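Local coordinates for protein response regulator aspartate phosphatase I (Bacillus subtilis subsp. subtilis, PDB 4I1A) that dephosphorylates the sporulation phosphotransferase Spo0F, inhibiting it, and switches on ICEBs1 gene expression, excision and transfer by inactivating the repressor ImmR, at residues E118-S121 with A122-Y126; M111-F114 with R115-E118; E102-F105 with Y106-G110; F161-N164 with Y165-A169. One frame throughout, in Å; residues are numbered along the deposited sequence.

Contact 1 (E118-S121 with A122-Y126); sequences ELIS and AISAY
Ser124 and Ile120 meet in the opening turn of the alpha helix 119-129, where a serine side chain folds back on the carbonyl one turn before it. Ile120 O takes two bonds. Ser124 N, the ordinary helical donor, lies 2.9 Å from Ile120 O. Ser124 OG approaches Ile120 O from the opposite face of the carbonyl plane, at 2.5 Å, a short distance that may owe something to coordinate error. The hydroxyl can do this because its first torsion (chi1 -62°) swings it away from its own carbonyl and back toward the preceding turn; OG comes in 42° out of the Ile120 carbonyl plane. Main-chain bonds complete the turn: Ala122 N to Glu118 O, Ile123 N to Leu119 O, the straightest of the series, and Ala125 N to Ser121 O. The first of these uses the carbonyl of the N-cap residue, although the carboxylate of Glu118 itself swings away from the helix. Beyond this shell, Leu119 rests on Phe114 and Tyr155, Ile123 on Tyr153, and Tyr126 on Phe107, Met111 and Val152, so that helix 119-129 lies against helices 102-115 and 139-155. At Ile123, CG1 lies anti to the backbone N (chi1 -173°), leaving the CG2 methyl against two carbonyls: Ile123 CG2 is 3.2 Å from Ile120 O and 3.3 Å from Leu119 O.

Contact 2 (M111-F114 with R115-E118); sequences MYEF and RRKE
Phe114 and Lys117 meet at a helix C-terminus, where a Schellman motif closes helix 102-115 at the surface and turns the chain toward helix 119-129. Its defining bonds run from Glu118 N to Glu113 O (2.8 Å) and, weakly, from Lys117 N to Phe114 O, with Lys117 at positive phi as the C-prime residue. The lysine chain, bent at chi2 and again at chi4, curls back so that Lys117 NZ bonds Phe114 O at an improbably short 2.5 Å. The same NZ makes a cation-pi contact over one face of the Phe114 ring, 4.2 Å from its centroid and 17° off the normal. With an alanine here, Phe114 O and the ring face are likely to lose their ammonium partner. On another side of the turn, Arg116 CD makes a CH-pi contact over the Tyr112 ring, 4.0 Å from the centroid, while NH1 bonds Tyr112 OH weakly. Glu113 OE2 lies 3.2 Å from Arg116 NE over the guanidinium face, a salt bridge of charges only. Behind the turn, Phe114 meets the ring of Tyr151 and packs on Leu119. The Lys117 ammonium, bonded to a terminal carbonyl, would probably offset the helix dipole, and Glu113 probably offsets part of the arginine's charge without directing its hydrogens.

Contact 3 (E102-F105 with Y106-G110); sequences EYYF and YFFKG
Tyr103 and Phe107 form the buried side of this stretch of helix 102-115, one turn apart and pointing the same way. Their planes are nearly parallel (21°) yet slid apart, with ring centroids separated by 5.3 Å, so the rings barely overlap; what touches is the phenol end, Tyr103 OH lying 3.3 Å from Phe107 CD2, while Phe107 CB comes over the tyrosine face. Here the packing is tight from outside as well: Phe107 meets Phe145 edge-to-face and leans on Tyr126, and Tyr103 lies on Ala129 and Leu133. Tyr106 stands between the two sides, packed on Ile128 and Ala129 of helix 119-129, with Glu102 running alongside its ring. The solvent side belongs to Phe105, Phe108 and the end of Lys109. Phe105 meets Tyr106 with ring planes oblique, Phe105 CE2 approaching Tyr106 CE1 to 3.4 Å. Phe108 lies over the carbonyl of Tyr104: its first torsion (chi1 -57°) lays the ring against the preceding turn, with Tyr104 O 3.0 Å from Phe108 CG. The Tyr104 and Phe108 rings are near parallel (12°) but slid apart, their centroids 5.6 Å from each other. Lys109, by contrast, stretches outward past Phe105. Cohesion here thus probably rests on edge and van der Waals contact rather than on stacking, with Tyr103 OH carried by a weak hydrogen bond to Glu141.

Contact 4 (F161-N164 with Y165-A169); sequences FSMN and YANRA
Tyr165 turns the edge of its ring to the carbonyl of Phe161, one turn earlier in helix 159-173. Phe161 O lies in the ring plane, 3.2 Å from Tyr165 CD2, while the same oxygen accepts the backbone bond from Tyr165 N at 3.0 Å. CG stands anti to the carbonyl carbon (chi1 -79°), which sends the ring back past that oxygen and obliquely toward Phe161, whose ring atom Phe161 CD2 is 4.3 Å from Tyr165 CE2. Neither ring stacks on the other, and each also has partners beyond the pair. Phe161 meets Tyr153 edge-to-face, and Tyr165 lies on Val149, its hydroxyl weakly bonded to Glu130. A leucine in place of Tyr165 would probably leave Glu130 without this hydroxyl and open a gap beside Phe161. Two further pairs run side by side along the same helix. Asn164 and Arg168 hold amide and guanidinium planes only 13° apart, yet the nearest approach is Asn164 OD1 to Arg168 CD, 4.0 Å, so the flat groups are aligned without a bond between them. Met163 and Asn167 likewise point one way, Met163 CG coming to 3.7 Å from Asn167 ND2. From another side of the helix, Ser162 OG bonds both Asn193 and Ser150 O, joining the helices before and after. Helix 159-173 thus packs between 139-155 and 180-196, as in the stacked antiparallel helices of tetratricopeptide repeats, consistent with the repeat predicted here at 150-183.

Along the chain the order is contact 3, contact 2, contact 1 and then contact 4. Contacts 3 and 2 share helix 102-115, their centres about 12 Å apart, and contact 2 hands over to contact 1 through Glu118, where helix 119-129 begins; those two centres are about 8 Å apart. The returning helix packs against the first, so contact 1 also touches contact 3, Ala122 CB meeting Gly110 O at 3.3 Å. Contact 4 stands apart on helix 159-173, about 17 Å from contact 1 between centres, beyond helix 139-155. Three contacts thus describe one helical hairpin and the fourth a later helix; the chain here folds back helix on helix, as the tetratricopeptide architecture does.

Contact 1 (E118-S121 with A122-Y126)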
loop_
_atom_site.group_PDB
_atom_site.type_symbol
_atom_site.label_atom_id
_atom_site.label_comp_id
_atom_site.label_asym_id
_atom_site.label_seq_id
_atom_site.Cartn_x
_atom_site.Cartn_y
_atom_site.Cartn_z
ATOM N N GLU A 118 -15.167 -5.983 -12.971
ATOM C CA GLU A 118 -14.941 -6.694 -14.222
ATOM C C GLU A 118 -13.757 -6.037 -14.934
ATOM O O GLU A 118 -13.931 -5.173 -15.795
ATOM C CB GLU A 118 -16.199 -6.667 -15.092
ATOM C CG GLU A 118 -17.369 -7.428 -14.492
ATOM C CD GLU A 118 -17.050 -8.893 -14.256
ATOM O OE1 GLU A 118 -17.059 -9.323 -13.081
ATOM O OE2 GLU A 118 -16.797 -9.615 -15.244
ATOM N N LEU A 119 -12.552 -6.454 -14.555
ATOM C CA LEU A 119 -11.325 -5.770 -14.953
ATOM C C LEU A 119 -11.034 -5.836 -16.451
ATOM O O LEU A 119 -10.560 -4.854 -17.046
ATOM C CB LEU A 119 -10.141 -6.319 -14.155
ATOM C CG LEU A 119 -10.353 -6.224 -12.643
ATOM C CD1 LEU A 119 -9.249 -6.942 -11.874
ATOM C CD2 LEU A 119 -10.463 -4.762 -12.217
ATOM N N ILE A 120 -11.308 -6.995 -17.046
ATOM C CA ILE A 120 -11.112 -7.187 -18.479
ATOM C C ILE A 120 -12.009 -6.227 -19.258
ATOM O O ILE A 120 -11.554 -5.576 -20.201
ATOM C CB ILE A 120 -11.343 -8.674 -18.901
ATOM C CG1 ILE A 120 -10.021 -9.335 -19.287
ATOM C CG2 ILE A 120 -12.298 -8.789 -20.080
ATOM C CD1 ILE A 120 -8.925 -9.195 -18.259
ATOM N N SER A 121 -13.266 -6.108 -18.831
ATOM C CA SER A 121 -14.235 -5.269 -19.530
ATOM C C SER A 121 -13.830 -3.816 -19.440
ATOM O O SER A 121 -13.896 -3.083 -20.427
ATOM C CB SER A 121 -15.635 -5.452 -18.947
ATOM O OG SER A 121 -15.957 -6.827 -18.845
ATOM N N ALA A 122 -13.396 -3.414 -18.249
ATOM C CA ALA A 122 -12.999 -2.035 -17.989
ATOM C C ALA A 122 -11.876 -1.612 -18.919
ATOM O O ALA A 122 -11.980 -0.602 -19.613
ATOM C CB ALA A 122 -12.583 -1.857 -16.526
ATOM N N ILE A 123 -10.802 -2.391 -18.930
ATOM C CA ILE A 123 -9.661 -2.067 -19.767
ATOM C C ILE A 123 -10.034 -2.170 -21.246
ATOM O O ILE A 123 -9.546 -1.394 -22.073
ATOM C CB ILE A 123 -8.419 -2.926 -19.410
ATOM C CG1 ILE A 123 -7.198 -2.442 -20.186
ATOM C CG2 ILE A 123 -8.675 -4.392 -19.661
ATOM C CD1 ILE A 123 -6.988 -0.941 -20.073
ATOM N N SER A 124 -10.932 -3.099 -21.569
ATOM C CA SER A 124 -11.427 -3.237 -22.937
ATOM C C SER A 124 -12.134 -1.964 -23.382
ATOM O O SER A 124 -11.906 -1.465 -24.480
ATOM C CB SER A 124 -12.391 -4.418 -23.047
ATOM O OG SER A 124 -11.741 -5.642 -22.740
ATOM N N ALA A 125 -12.992 -1.444 -22.513
ATOM C CA ALA A 125 -13.759 -0.242 -22.809
ATOM C C ALA A 125 -12.850 0.981 -22.882
ATOM O O ALA A 125 -13.002 1.835 -23.757
ATOM C CB ALA A 125 -14.844 -0.044 -21.765
ATOM N N TYR A 126 -11.904 1.055 -21.953
ATOM C CA TYR A 126 -10.886 2.094 -21.968
ATOM C C TYR A 126 -10.078 2.076 -23.269
ATOM O O TYR A 126 -9.701 3.130 -23.782
ATOM C CB TYR A 126 -9.932 1.907 -20.790
ATOM C CG TYR A 126 -10.475 2.306 -19.433
ATOM C CD1 TYR A 126 -11.461 3.282 -19.303
ATOM C CD2 TYR A 126 -9.980 1.714 -18.274
ATOM C CE1 TYR A 126 -11.945 3.650 -18.054
ATOM C CE2 TYR A 126 -10.455 2.071 -17.030
ATOM C CZ TYR A 126 -11.435 3.037 -16.920
ATOM O OH TYR A 126 -11.903 3.387 -15.672
#

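Contact 2 (M111-F114 with R115-E118)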
loop_
_atom_site.group_PDB
_atom_site.type_symbol
_atom_site.label_atom_id
_atom_site.label_comp_id
_atom_site.label_asym_id
_atom_site.label_seq_id
_atom_site.Cartn_x
_atom_site.Cartn_y
_atom_site.Cartn_z
ATOM N N MET A 111 -15.112 2.904 -16.143
ATOM C CA MET A 111 -15.196 3.183 -14.719
ATOM C C MET A 111 -16.301 2.345 -14.103
ATOM O O MET A 111 -16.213 1.916 -12.952
ATOM C CB MET A 111 -15.549 4.641 -14.507
ATOM C CG MET A 111 -14.439 5.619 -14.775
ATOM S SD MET A 111 -15.163 7.259 -14.599
ATOM C CE MET A 111 -13.706 8.274 -14.427
ATOM N N TYR A 112 -17.355 2.148 -14.887
ATOM C CA TYR A 112 -18.505 1.352 -14.494
ATOM C C TYR A 112 -18.090 -0.091 -14.239
ATOM O O TYR A 112 -18.347 -0.636 -13.164
ATOM C CB TYR A 112 -19.560 1.428 -15.600
ATOM C CG TYR A 112 -20.671 0.413 -15.531
ATOM C CD1 TYR A 112 -21.625 0.468 -14.527
ATOM C CD2 TYR A 112 -20.795 -0.576 -16.501
ATOM C CE1 TYR A 112 -22.660 -0.448 -14.472
ATOM C CE2 TYR A 112 -21.826 -1.499 -16.456
ATOM C CZ TYR A 112 -22.756 -1.429 -15.439
ATOM O OH TYR A 112 -23.790 -2.339 -15.381
ATOM N N GLU A 113 -17.434 -0.700 -15.222
ATOM C CA GLU A 113 -17.001 -2.088 -15.092
ATOM C C GLU A 113 -15.933 -2.265 -14.020
ATOM O O GLU A 113 -15.811 -3.336 -13.425
ATOM C CB GLU A 113 -16.496 -2.634 -16.431
ATOM C CG GLU A 113 -17.543 -2.670 -17.530
ATOM C CD GLU A 113 -18.534 -3.809 -17.377
ATOM O OE1 GLU A 113 -18.769 -4.519 -18.377
ATOM O OE2 GLU A 113 -19.088 -3.991 -16.272
ATOM N N PHE A 114 -15.152 -1.217 -13.780
ATOM C CA PHE A 114 -14.139 -1.285 -12.743
ATOM C C PHE A 114 -14.818 -1.348 -11.377
ATOM O O PHE A 114 -14.359 -2.051 -10.474
ATOM C CB PHE A 114 -13.179 -0.094 -12.823
ATOM C CG PHE A 114 -12.083 -0.142 -11.798
ATOM C CD1 PHE A 114 -11.059 -1.075 -11.898
ATOM C CD2 PHE A 114 -12.086 0.725 -10.719
ATOM C CE1 PHE A 114 -10.049 -1.136 -10.945
ATOM C CE2 PHE A 114 -11.080 0.671 -9.760
ATOM C CZ PHE A 114 -10.057 -0.262 -9.876
ATOM N N ARG A 115 -15.922 -0.616 -11.245
ATOM C CA ARG A 115 -16.719 -0.612 -10.024
ATOM C C ARG A 115 -17.191 -2.019 -9.666
ATOM O O ARG A 115 -17.037 -2.464 -8.527
ATOM C CB ARG A 115 -17.915 0.335 -10.168
ATOM C CG ARG A 115 -18.864 0.321 -8.982
ATOM C CD ARG A 115 -18.177 0.805 -7.714
ATOM N NE ARG A 115 -18.985 0.533 -6.531
ATOM C CZ ARG A 115 -18.865 -0.556 -5.779
ATOM N NH1 ARG A 115 -17.958 -1.478 -6.082
ATOM N NH2 ARG A 115 -19.647 -0.724 -4.720
ATOM N N ARG A 116 -17.751 -2.724 -10.643
ATOM C CA ARG A 116 -18.175 -4.103 -10.429
ATOM C C ARG A 116 -17.000 -5.064 -10.570
ATOM O O ARG A 116 -17.177 -6.282 -10.557
ATOM C CB ARG A 116 -19.299 -4.481 -11.393
ATOM C CG ARG A 116 -19.498 -3.499 -12.539
ATOM C CD ARG A 116 -20.794 -3.781 -13.291
ATOM N NE ARG A 116 -20.810 -5.118 -13.883
ATOM C CZ ARG A 116 -21.877 -5.673 -14.453
ATOM N NH1 ARG A 116 -23.027 -5.010 -14.508
ATOM N NH2 ARG A 116 -21.800 -6.895 -14.964
ATOM N N LYS A 117 -15.804 -4.496 -10.711
ATOM C CA LYS A 117 -14.549 -5.254 -10.743
ATOM C C LYS A 117 -14.446 -6.256 -11.890
ATOM O O LYS A 117 -13.729 -7.256 -11.796
ATOM C CB LYS A 117 -14.276 -5.923 -9.390
ATOM C CG LYS A 117 -13.984 -4.927 -8.275
ATOM C CD LYS A 117 -12.686 -4.177 -8.545
ATOM C CE LYS A 117 -12.586 -2.914 -7.704
ATOM N NZ LYS A 117 -13.678 -1.951 -8.022
ATOM N N GLU A 118 -15.167 -5.983 -12.971
ATOM C CA GLU A 118 -14.941 -6.694 -14.222
ATOM C C GLU A 118 -13.757 -6.037 -14.934
ATOM O O GLU A 118 -13.931 -5.173 -15.795
ATOM C CB GLU A 118 -16.199 -6.667 -15.092
ATOM C CG GLU A 118 -17.369 -7.428 -14.492
ATOM C CD GLU A 118 -17.050 -8.893 -14.256
ATOM O OE1 GLU A 118 -17.059 -9.323 -13.081
ATOM O OE2 GLU A 118 -16.797 -9.615 -15.244
#

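Contact 3 (E102-F105 with Y106-G110)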
loop_
_atom_site.group_PDB
_atom_site.type_symbol
_atom_site.label_atom_id
_atom_site.label_comp_id
_atom_site.label_asym_id
_atom_site.label_seq_id
_atom_site.Cartn_x
_atom_site.Cartn_y
_atom_site.Cartn_z
ATOM N N GLU A 102 -19.236 10.175 -27.504
ATOM C CA GLU A 102 -18.976 8.752 -27.705
ATOM C C GLU A 102 -17.838 8.237 -26.827
ATOM O O GLU A 102 -17.937 7.157 -26.234
ATOM C CB GLU A 102 -18.668 8.468 -29.175
ATOM C CG GLU A 102 -18.524 6.988 -29.495
ATOM C CD GLU A 102 -18.297 6.731 -30.967
ATOM O OE1 GLU A 102 -18.064 7.709 -31.709
ATOM O OE2 GLU A 102 -18.352 5.552 -31.381
ATOM N N TYR A 103 -16.753 9.005 -26.760
ATOM C CA TYR A 103 -15.652 8.699 -25.857
ATOM C C TYR A 103 -16.158 8.658 -24.426
ATOM O O TYR A 103 -15.807 7.757 -23.666
ATOM C CB TYR A 103 -14.530 9.730 -26.004
ATOM C CG TYR A 103 -13.759 10.027 -24.727
ATOM C CD1 TYR A 103 -12.754 9.178 -24.274
ATOM C CD2 TYR A 103 -14.023 11.176 -23.990
ATOM C CE1 TYR A 103 -12.048 9.463 -23.116
ATOM C CE2 TYR A 103 -13.324 11.464 -22.836
ATOM C CZ TYR A 103 -12.339 10.610 -22.403
ATOM O OH TYR A 103 -11.652 10.912 -21.248
ATOM N N TYR A 104 -16.993 9.634 -24.074
ATOM C CA TYR A 104 -17.566 9.716 -22.734
ATOM C C TYR A 104 -18.286 8.427 -22.362
ATOM O O TYR A 104 -18.127 7.928 -21.252
ATOM C CB TYR A 104 -18.521 10.905 -22.605
ATOM C CG TYR A 104 -17.837 12.246 -22.403
ATOM C CD1 TYR A 104 -16.508 12.323 -22.000
ATOM C CD2 TYR A 104 -18.528 13.441 -22.609
ATOM C CE1 TYR A 104 -15.886 13.550 -21.815
ATOM C CE2 TYR A 104 -17.914 14.668 -22.424
ATOM C CZ TYR A 104 -16.594 14.719 -22.029
ATOM O OH TYR A 104 -15.980 15.939 -21.845
ATOM N N PHE A 105 -19.065 7.881 -23.288
ATOM C CA PHE A 105 -19.797 6.657 -22.999
ATOM C C PHE A 105 -18.849 5.505 -22.681
ATOM O O PHE A 105 -18.970 4.865 -21.636
ATOM C CB PHE A 105 -20.725 6.264 -24.145
ATOM C CG PHE A 105 -21.162 4.829 -24.088
ATOM C CD1 PHE A 105 -22.053 4.401 -23.116
ATOM C CD2 PHE A 105 -20.665 3.901 -24.986
ATOM C CE1 PHE A 105 -22.447 3.076 -23.049
ATOM C CE2 PHE A 105 -21.056 2.572 -24.925
ATOM C CZ PHE A 105 -21.947 2.160 -23.954
ATOM N N TYR A 106 -17.908 5.247 -23.584
ATOM C CA TYR A 106 -16.920 4.195 -23.373
ATOM C C TYR A 106 -16.092 4.447 -22.110
ATOM O O TYR A 106 -15.715 3.508 -21.410
ATOM C CB TYR A 106 -16.010 4.051 -24.596
ATOM C CG TYR A 106 -16.693 3.429 -25.798
ATOM C CD1 TYR A 106 -17.643 2.423 -25.642
ATOM C CD2 TYR A 106 -16.396 3.854 -27.087
ATOM C CE1 TYR A 106 -18.275 1.855 -26.737
ATOM C CE2 TYR A 106 -17.022 3.293 -28.188
ATOM C CZ TYR A 106 -17.961 2.293 -28.008
ATOM O OH TYR A 106 -18.589 1.725 -29.101
ATOM N N PHE A 107 -15.822 5.717 -21.822
ATOM C CA PHE A 107 -15.061 6.089 -20.634
ATOM C C PHE A 107 -15.837 5.708 -19.383
ATOM O O PHE A 107 -15.346 4.946 -18.546
ATOM C CB PHE A 107 -14.776 7.594 -20.630
ATOM C CG PHE A 107 -13.792 8.036 -19.573
ATOM C CD1 PHE A 107 -12.928 7.133 -18.979
ATOM C CD2 PHE A 107 -13.737 9.363 -19.174
ATOM C CE1 PHE A 107 -12.022 7.542 -18.003
ATOM C CE2 PHE A 107 -12.835 9.779 -18.201
ATOM C CZ PHE A 107 -11.978 8.865 -17.617
ATOM N N PHE A 108 -17.049 6.245 -19.266
ATOM C CA PHE A 108 -17.899 5.986 -18.109
ATOM C C PHE A 108 -18.106 4.481 -17.916
ATOM O O PHE A 108 -18.036 3.974 -16.795
ATOM C CB PHE A 108 -19.245 6.707 -18.257
ATOM C CG PHE A 108 -19.126 8.205 -18.439
ATOM C CD1 PHE A 108 -17.997 8.889 -18.005
ATOM C CD2 PHE A 108 -20.148 8.927 -19.046
ATOM C CE1 PHE A 108 -17.888 10.263 -18.175
ATOM C CE2 PHE A 108 -20.043 10.299 -19.216
ATOM C CZ PHE A 108 -18.912 10.967 -18.781
ATOM N N LYS A 109 -18.336 3.778 -19.023
ATOM C CA LYS A 109 -18.498 2.325 -19.021
ATOM C C LYS A 109 -17.293 1.615 -18.383
ATOM O O LYS A 109 -17.453 0.650 -17.632
ATOM C CB LYS A 109 -18.714 1.822 -20.456
ATOM C CG LYS A 109 -19.207 0.385 -20.560
ATOM C CD LYS A 109 -19.024 -0.162 -21.983
ATOM C CE LYS A 109 -19.056 -1.701 -22.024
ATOM N NZ LYS A 109 -18.676 -2.269 -23.377
ATOM N N GLY A 110 -16.091 2.104 -18.684
ATOM C CA GLY A 110 -14.873 1.545 -18.123
ATOM C C GLY A 110 -14.815 1.698 -16.616
ATOM O O GLY A 110 -14.500 0.751 -15.895
#

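Contact 4 (F161-N164 with Y165-A169)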
loop_
_atom_site.group_PDB
_atom_site.type_symbol
_atom_site.label_atom_id
_atom_site.label_comp_id
_atom_site.label_asym_id
_atom_site.label_seq_id
_atom_site.Cartn_x
_atom_site.Cartn_y
_atom_site.Cartn_z
ATOM N N PHE A 161 2.388 -0.897 -17.633
ATOM C CA PHE A 161 1.300 -0.099 -18.198
ATOM C C PHE A 161 0.806 0.983 -17.240
ATOM O O PHE A 161 0.553 2.114 -17.647
ATOM C CB PHE A 161 0.134 -0.998 -18.619
ATOM C CG PHE A 161 0.299 -1.601 -19.984
ATOM C CD1 PHE A 161 1.398 -2.385 -20.278
ATOM C CD2 PHE A 161 -0.648 -1.387 -20.972
ATOM C CE1 PHE A 161 1.551 -2.939 -21.531
ATOM C CE2 PHE A 161 -0.502 -1.943 -22.230
ATOM C CZ PHE A 161 0.602 -2.721 -22.510
ATOM N N SER A 162 0.667 0.624 -15.971
ATOM C CA SER A 162 0.174 1.551 -14.967
ATOM C C SER A 162 1.083 2.761 -14.863
ATOM O O SER A 162 0.627 3.901 -14.935
ATOM C CB SER A 162 0.066 0.857 -13.611
ATOM O OG SER A 162 -0.190 1.796 -12.588
ATOM N N MET A 163 2.377 2.508 -14.719
ATOM C CA MET A 163 3.335 3.590 -14.544
ATOM C C MET A 163 3.444 4.463 -15.789
ATOM O O MET A 163 3.742 5.651 -15.697
ATOM C CB MET A 163 4.695 3.035 -14.137
ATOM C CG MET A 163 5.649 4.085 -13.607
ATOM S SD MET A 163 6.735 3.391 -12.357
ATOM C CE MET A 163 6.937 1.715 -12.955
ATOM N N ASN A 164 3.190 3.878 -16.955
ATOM C CA ASN A 164 3.180 4.649 -18.193
ATOM C C ASN A 164 2.000 5.617 -18.206
ATOM O O ASN A 164 2.166 6.817 -18.436
ATOM C CB ASN A 164 3.121 3.728 -19.408
ATOM C CG ASN A 164 3.303 4.482 -20.728
ATOM O OD1 ASN A 164 2.373 5.121 -21.230
ATOM N ND2 ASN A 164 4.504 4.398 -21.299
ATOM N N TYR A 165 0.808 5.097 -17.940
ATOM C CA TYR A 165 -0.390 5.926 -17.969
ATOM C C TYR A 165 -0.421 6.932 -16.825
ATOM O O TYR A 165 -1.005 8.006 -16.956
ATOM C CB TYR A 165 -1.660 5.067 -18.008
ATOM C CG TYR A 165 -1.950 4.534 -19.399
ATOM C CD1 TYR A 165 -2.635 5.305 -20.334
ATOM C CD2 TYR A 165 -1.520 3.269 -19.786
ATOM C CE1 TYR A 165 -2.897 4.822 -21.614
ATOM C CE2 TYR A 165 -1.770 2.782 -21.064
ATOM C CZ TYR A 165 -2.459 3.564 -21.972
ATOM O OH TYR A 165 -2.712 3.075 -23.236
ATOM N N ALA A 166 0.225 6.589 -15.716
ATOM C CA ALA A 166 0.289 7.477 -14.558
ATOM C C ALA A 166 1.159 8.682 -14.876
ATOM O O ALA A 166 0.757 9.831 -14.661
ATOM C CB ALA A 166 0.832 6.737 -13.349
ATOM N N ASN A 167 2.352 8.417 -15.398
ATOM C CA ASN A 167 3.261 9.497 -15.777
ATOM C C ASN A 167 2.673 10.479 -16.786
ATOM O O ASN A 167 2.879 11.694 -16.665
ATOM C CB ASN A 167 4.604 8.941 -16.270
ATOM C CG ASN A 167 5.504 8.507 -15.126
ATOM O OD1 ASN A 167 5.647 9.219 -14.128
ATOM N ND2 ASN A 167 6.108 7.333 -15.260
ATOM N N ARG A 168 1.944 9.960 -17.774
ATOM C CA ARG A 168 1.331 10.814 -18.797
ATOM C C ARG A 168 0.318 11.758 -18.164
ATOM O O ARG A 168 0.249 12.929 -18.522
ATOM C CB ARG A 168 0.654 9.985 -19.896
ATOM C CG ARG A 168 1.604 9.247 -20.829
ATOM C CD ARG A 168 0.856 8.738 -22.054
ATOM N NE ARG A 168 0.109 9.812 -22.713
ATOM C CZ ARG A 168 0.541 10.503 -23.768
ATOM N NH1 ARG A 168 1.724 10.235 -24.308
ATOM N NH2 ARG A 168 -0.215 11.463 -24.291
ATOM N N ALA A 169 -0.469 11.240 -17.224
ATOM C CA ALA A 169 -1.404 12.065 -16.461
ATOM C C ALA A 169 -0.658 13.040 -15.559
ATOM O O ALA A 169 -1.019 14.213 -15.467
ATOM C CB ALA A 169 -2.334 11.195 -15.632
#